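Local coordinates for protein lectin CEL-IV, C-type (Cucumaria echinata, PDB 3ALU) that binds galactose-containing sugars such as raffinose through a calcium-dependent C-type carbohydrate recognition domain, and forms tetramers, at residues G78-V89 with N119-S130. Numbering follows the deposited sequence.
Sequences GWAPQVYIGMKV and NSRGAIAAGDYS. With GLA (alpha-D-galactopyranose), chain E; GLC (alpha-D-glucopyranose), chain B; FRU (beta-D-fructofuranose), chain C; EDO (1,2-ethanediol), chain J.
Trp79 and Tyr129 meet in a T-shaped (edge-to-face) pair, ring planes 63° apart, with the CD2–CE2 edge of the tyrosine over one face of the indole; Tyr129 CE2 comes 3.3 Å from Trp79 CZ2. Galactose packs on the opposite indole face by CH-pi contact, its C5, offset toward the rim, 3.4 Å from Trp79 CE2. At the indole rim, Ala125 CB packs in the ring plane against CE3, while NE1 donates to GLC O5 (2.9 Å, N-H...O 163°). Tyr129 CG stands anti to the backbone N (chi1 -176°), which sends the ring alongside Trp79 and brings its OH to FRU O1. Gln82, extended beyond CG, donates from NE2 to GLA O6 (2.7 Å). Galactose is also held by Asn115, one of the calcium ligands.

Backbone bonds join the antiparallel strands 82-89 and 120-125 through Val83 with Ile124, in both directions, and through Ile85 N to Gly122 O, Gly122 N to Met87 O and Val89 N to Ser120 O. A beta bulge around Gly86 shifts the pairing by two residues. Past the strands, the loop carrying Trp79, with a cis peptide before Pro81, is tied down by Tyr129 N to Gly78 O, Gly127 N to Trp79 O and Ala126 N to Pro81 O.

Near the bulge, Lys88 CG lies over one face of the Arg121 guanidinium, whose NH1 bonds Ser120 O (3.0 Å) from the face opposite Val89 N. Ser120 OG bonds the calcium ligand Asp136. Ile85 CG2 meets Ile124 CD1 (3.7 Å), the two side chains crossing at about a right angle, and Ile124 also packs on helix 57-70.

The contact thus contributes to galactose binding an indole face backed by Tyr129, alongside the calcium site, and places polar groups for all three sugar units of raffinose.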
loop_
_atom_site.group_PDB
_atom_site.type_symbol
_atom_site.label_atom_id
_atom_site.label_comp_id
_atom_site.label_asym_id
_atom_site.label_seq_id
_atom_site.Cartn_x
_atom_site.Cartn_y
_atom_site.Cartn_z
ATOM N N GLY A 78 -28.912 16.762 -19.596
ATOM C CA GLY A 78 -28.185 18.050 -19.642
ATOM C C GLY A 78 -26.745 17.917 -19.151
ATOM O O GLY A 78 -26.120 16.882 -19.351
ATOM N N TRP A 79 -26.225 18.977 -18.548
ATOM C CA TRP A 79 -24.921 18.965 -17.895
ATOM C C TRP A 79 -24.951 18.247 -16.557
ATOM O O TRP A 79 -23.924 17.669 -16.136
ATOM C CB TRP A 79 -24.469 20.404 -17.633
ATOM C CG TRP A 79 -24.403 21.266 -18.880
ATOM C CD1 TRP A 79 -25.442 21.972 -19.449
ATOM C CD2 TRP A 79 -23.239 21.543 -19.690
ATOM N NE1 TRP A 79 -24.994 22.649 -20.563
ATOM C CE2 TRP A 79 -23.654 22.409 -20.734
ATOM C CE3 TRP A 79 -21.898 21.130 -19.645
ATOM C CZ2 TRP A 79 -22.771 22.889 -21.702
ATOM C CZ3 TRP A 79 -21.011 21.601 -20.602
ATOM C CH2 TRP A 79 -21.463 22.469 -21.639
ATOM N N ALA A 80 -26.088 18.327 -15.868
ATOM C CA ALA A 80 -26.233 17.851 -14.484
ATOM C C ALA A 80 -26.123 16.344 -14.408
ATOM O O ALA A 80 -26.663 15.641 -15.269
ATOM C CB ALA A 80 -27.595 18.304 -13.885
ATOM N N PRO A 81 -25.463 15.830 -13.355
ATOM C CA PRO A 81 -24.889 16.587 -12.232
ATOM C C PRO A 81 -23.488 17.192 -12.477
ATOM O O PRO A 81 -22.612 16.532 -13.024
ATOM C CB PRO A 81 -24.821 15.527 -11.117
ATOM C CG PRO A 81 -24.609 14.235 -11.858
ATOM C CD PRO A 81 -25.304 14.375 -13.184
ATOM N N GLN A 82 -23.279 18.412 -11.982
ATOM C CA GLN A 82 -21.991 19.060 -12.099
ATOM C C GLN A 82 -21.300 18.940 -10.747
ATOM O O GLN A 82 -21.913 19.187 -9.725
ATOM C CB GLN A 82 -22.199 20.518 -12.458
ATOM C CG GLN A 82 -22.891 20.611 -13.776
ATOM C CD GLN A 82 -23.101 22.055 -14.213
ATOM O OE1 GLN A 82 -24.188 22.617 -14.058
ATOM N NE2 GLN A 82 -22.053 22.663 -14.755
ATOM N N VAL A 83 -20.022 18.583 -10.778
ATOM C CA VAL A 83 -19.267 18.308 -9.575
ATOM C C VAL A 83 -17.981 19.109 -9.654
ATOM O O VAL A 83 -17.194 18.921 -10.623
ATOM C CB VAL A 83 -18.942 16.795 -9.524
ATOM C CG1 VAL A 83 -18.050 16.438 -8.317
ATOM C CG2 VAL A 83 -20.271 15.930 -9.542
ATOM N N TYR A 84 -17.720 19.977 -8.671
ATOM C CA TYR A 84 -16.538 20.799 -8.691
ATOM C C TYR A 84 -15.249 20.024 -8.686
ATOM O O TYR A 84 -15.120 19.026 -7.989
ATOM C CB TYR A 84 -16.482 21.755 -7.501
ATOM C CG TYR A 84 -17.269 23.014 -7.655
ATOM C CD1 TYR A 84 -17.122 23.833 -8.809
ATOM C CD2 TYR A 84 -18.092 23.458 -6.621
ATOM C CE1 TYR A 84 -17.843 25.027 -8.916
ATOM C CE2 TYR A 84 -18.803 24.652 -6.722
ATOM C CZ TYR A 84 -18.641 25.453 -7.870
ATOM O OH TYR A 84 -19.370 26.632 -7.972
ATOM N N ILE A 85 -14.312 20.502 -9.511
ATOM C CA ILE A 85 -12.914 20.102 -9.425
ATOM C C ILE A 85 -12.097 21.382 -9.190
ATOM O O ILE A 85 -12.676 22.500 -9.177
ATOM C CB ILE A 85 -12.476 19.386 -10.702
ATOM C CG1 ILE A 85 -12.666 20.317 -11.909
ATOM C CG2 ILE A 85 -13.280 18.060 -10.885
ATOM C CD1 ILE A 85 -12.219 19.642 -13.265
ATOM N N GLY A 86 -10.790 21.248 -9.041
ATOM C CA GLY A 86 -9.957 22.379 -8.561
ATOM C C GLY A 86 -9.561 23.419 -9.611
ATOM O O GLY A 86 -8.597 24.126 -9.397
ATOM N N MET A 87 -10.360 23.558 -10.676
ATOM C CA MET A 87 -9.998 24.434 -11.824
ATOM C C MET A 87 -10.465 25.878 -11.657
ATOM O O MET A 87 -11.654 26.128 -11.472
ATOM C CB MET A 87 -10.640 23.829 -13.088
ATOM C CG MET A 87 -10.499 24.667 -14.381
ATOM S SD MET A 87 -8.837 25.234 -14.794
ATOM C CE MET A 87 -8.070 23.697 -15.336
ATOM N N LYS A 88 -9.531 26.841 -11.782
ATOM C CA LYS A 88 -9.893 28.259 -11.745
ATOM C C LYS A 88 -9.497 28.867 -13.083
ATOM O O LYS A 88 -8.366 28.690 -13.521
ATOM C CB LYS A 88 -9.131 28.974 -10.616
ATOM C CG LYS A 88 -9.479 28.446 -9.234
ATOM C CD LYS A 88 -8.745 29.247 -8.165
ATOM C CE LYS A 88 -7.274 28.896 -8.144
ATOM N NZ LYS A 88 -6.545 29.368 -6.916
ATOM N N VAL A 89 -10.450 29.530 -13.715
ATOM C CA VAL A 89 -10.186 30.295 -14.938
ATOM C C VAL A 89 -10.128 31.754 -14.505
ATOM O O VAL A 89 -11.147 32.279 -13.962
ATOM C CB VAL A 89 -11.307 30.043 -15.981
ATOM C CG1 VAL A 89 -10.998 30.851 -17.280
ATOM C CG2 VAL A 89 -11.475 28.544 -16.230
ATOM N N ASN A 119 -12.713 34.713 -14.240
ATOM C CA ASN A 119 -12.967 34.250 -12.854
ATOM C C ASN A 119 -14.111 33.289 -12.697
ATOM O O ASN A 119 -14.966 33.426 -11.804
ATOM C CB ASN A 119 -13.015 35.446 -11.890
ATOM C CG ASN A 119 -11.776 36.333 -12.038
ATOM O OD1 ASN A 119 -10.632 35.842 -11.966
ATOM N ND2 ASN A 119 -11.985 37.635 -12.288
ATOM N N SER A 120 -14.101 32.267 -13.543
ATOM C CA SER A 120 -15.079 31.159 -13.454
ATOM C C SER A 120 -14.371 29.928 -12.879
ATOM O O SER A 120 -13.157 29.948 -12.701
ATOM C CB SER A 120 -15.654 30.829 -14.817
ATOM O OG SER A 120 -14.590 30.626 -15.775
ATOM N N ARG A 121 -15.122 28.845 -12.691
ATOM C CA ARG A 121 -14.604 27.657 -11.992
ATOM C C ARG A 121 -15.007 26.415 -12.773
ATOM O O ARG A 121 -16.103 26.350 -13.343
ATOM C CB ARG A 121 -15.218 27.582 -10.570
ATOM C CG ARG A 121 -14.896 28.839 -9.711
ATOM C CD ARG A 121 -13.415 28.987 -9.536
ATOM N NE ARG A 121 -13.069 30.141 -8.676
ATOM C CZ ARG A 121 -12.384 31.216 -9.076
ATOM N NH1 ARG A 121 -11.972 31.348 -10.348
ATOM N NH2 ARG A 121 -12.111 32.174 -8.182
ATOM N N GLY A 122 -14.132 25.425 -12.799
ATOM C CA GLY A 122 -14.449 24.192 -13.542
ATOM C C GLY A 122 -15.196 23.124 -12.757
ATOM O O GLY A 122 -15.025 22.990 -11.535
ATOM N N ALA A 123 -16.008 22.345 -13.470
ATOM C CA ALA A 123 -16.737 21.249 -12.859
ATOM C C ALA A 123 -16.825 20.134 -13.868
ATOM O O ALA A 123 -17.013 20.363 -15.092
ATOM C CB ALA A 123 -18.149 21.689 -12.467
ATOM N N ILE A 124 -16.717 18.907 -13.379
ATOM C CA ILE A 124 -17.065 17.738 -14.197
ATOM C C ILE A 124 -18.561 17.793 -14.410
ATOM O O ILE A 124 -19.328 17.864 -13.448
ATOM C CB ILE A 124 -16.657 16.416 -13.476
ATOM C CG1 ILE A 124 -15.132 16.234 -13.601
ATOM C CG2 ILE A 124 -17.434 15.179 -14.040
ATOM C CD1 ILE A 124 -14.548 15.091 -12.721
ATOM N N ALA A 125 -18.991 17.789 -15.663
ATOM C CA ALA A 125 -20.419 17.858 -15.944
ATOM C C ALA A 125 -20.826 16.453 -16.383
ATOM O O ALA A 125 -20.626 16.075 -17.530
ATOM C CB ALA A 125 -20.692 18.926 -17.029
ATOM N N ALA A 126 -21.379 15.648 -15.467
ATOM C CA ALA A 126 -21.560 14.223 -15.760
ATOM C C ALA A 126 -22.854 13.856 -16.455
ATOM O O ALA A 126 -23.092 12.660 -16.774
ATOM C CB ALA A 126 -21.423 13.379 -14.454
ATOM N N GLY A 127 -23.717 14.854 -16.658
ATOM C CA GLY A 127 -24.913 14.648 -17.473
ATOM C C GLY A 127 -24.580 14.223 -18.883
ATOM O O GLY A 127 -23.447 14.396 -19.356
ATOM N N ASP A 128 -25.574 13.700 -19.590
ATOM C CA ASP A 128 -25.338 13.130 -20.915
ATOM C C ASP A 128 -24.939 14.141 -21.981
ATOM O O ASP A 128 -24.371 13.746 -22.979
ATOM C CB ASP A 128 -26.537 12.322 -21.403
ATOM C CG ASP A 128 -26.733 11.047 -20.634
ATOM O OD1 ASP A 128 -27.840 10.502 -20.715
ATOM O OD2 ASP A 128 -25.799 10.568 -19.968
ATOM N N TYR A 129 -25.197 15.422 -21.749
ATOM C CA TYR A 129 -24.809 16.448 -22.734
ATOM C C TYR A 129 -23.284 16.508 -22.854
ATOM O O TYR A 129 -22.737 16.735 -23.924
ATOM C CB TYR A 129 -25.373 17.820 -22.329
ATOM C CG TYR A 129 -25.073 18.881 -23.358
ATOM C CD1 TYR A 129 -25.661 18.810 -24.618
ATOM C CD2 TYR A 129 -24.200 19.923 -23.074
ATOM C CE1 TYR A 129 -25.373 19.748 -25.599
ATOM C CE2 TYR A 129 -23.905 20.893 -24.059
ATOM C CZ TYR A 129 -24.523 20.787 -25.298
ATOM O OH TYR A 129 -24.271 21.703 -26.284
ATOM N N SER A 130 -22.604 16.313 -21.729
ATOM C CA SER A 130 -21.162 16.597 -21.608
ATOM C C SER A 130 -20.316 15.362 -21.324
ATOM O O SER A 130 -19.094 15.364 -21.559
ATOM C CB SER A 130 -20.996 17.648 -20.487
ATOM O OG SER A 130 -22.023 17.437 -19.472
HETATM C C1 GLA E . -24.871 26.841 -19.156
HETATM C C2 GLA E . -23.640 27.486 -19.806
HETATM C C3 GLA E . -22.609 26.469 -20.269
HETATM C C4 GLA E . -22.232 25.510 -19.132
HETATM C C5 GLA E . -23.521 24.940 -18.505
HETATM C C6 GLA E . -23.245 24.032 -17.296
HETATM O O2 GLA E . -24.034 28.251 -20.966
HETATM O O3 GLA E . -21.453 27.162 -20.765
HETATM O O4 GLA E . -21.509 26.273 -18.160
HETATM O O5 GLA E . -24.393 25.997 -18.066
HETATM O O6 GLA E . -22.684 24.842 -16.260
HETATM C C1 GLC B . -27.692 23.568 -22.898
HETATM C C2 GLC B . -28.852 22.763 -22.329
HETATM C C3 GLC B . -29.767 23.664 -21.506
HETATM C C4 GLC B . -28.991 24.393 -20.417
HETATM C C5 GLC B . -27.764 25.127 -20.964
HETATM C C6 GLC B . -26.951 25.712 -19.786
HETATM O O2 GLC B . -29.583 22.193 -23.421
HETATM O O3 GLC B . -30.794 22.855 -20.904
HETATM O O4 GLC B . -29.866 25.358 -19.829
HETATM O O5 GLC B . -26.994 24.278 -21.852
HETATM O O6 GLC B . -25.625 26.140 -20.161
HETATM C C1 FRU C . -27.856 23.094 -25.989
HETATM C C2 FRU C . -27.395 24.317 -25.180
HETATM C C3 FRU C . -27.518 25.609 -25.996
HETATM C C4 FRU C . -26.478 26.514 -25.353
HETATM C C5 FRU C . -25.400 25.558 -24.838
HETATM C C6 FRU C . -24.971 25.949 -23.428
HETATM O O1 FRU C . -27.036 22.942 -27.158
HETATM O O2 FRU C . -28.162 24.431 -23.964
HETATM O O3 FRU C . -28.835 26.181 -25.962
HETATM O O4 FRU C . -25.938 27.478 -26.271
HETATM O O5 FRU C . -25.988 24.239 -24.834
HETATM O O6 FRU C . -23.775 26.723 -23.495
HETATM C C1 EDO J . -25.508 20.726 -11.325
HETATM O O1 EDO J . -25.823 19.584 -10.547
HETATM C C2 EDO J . -26.365 20.747 -12.563
HETATM O O2 EDO J . -26.800 22.078 -12.800
#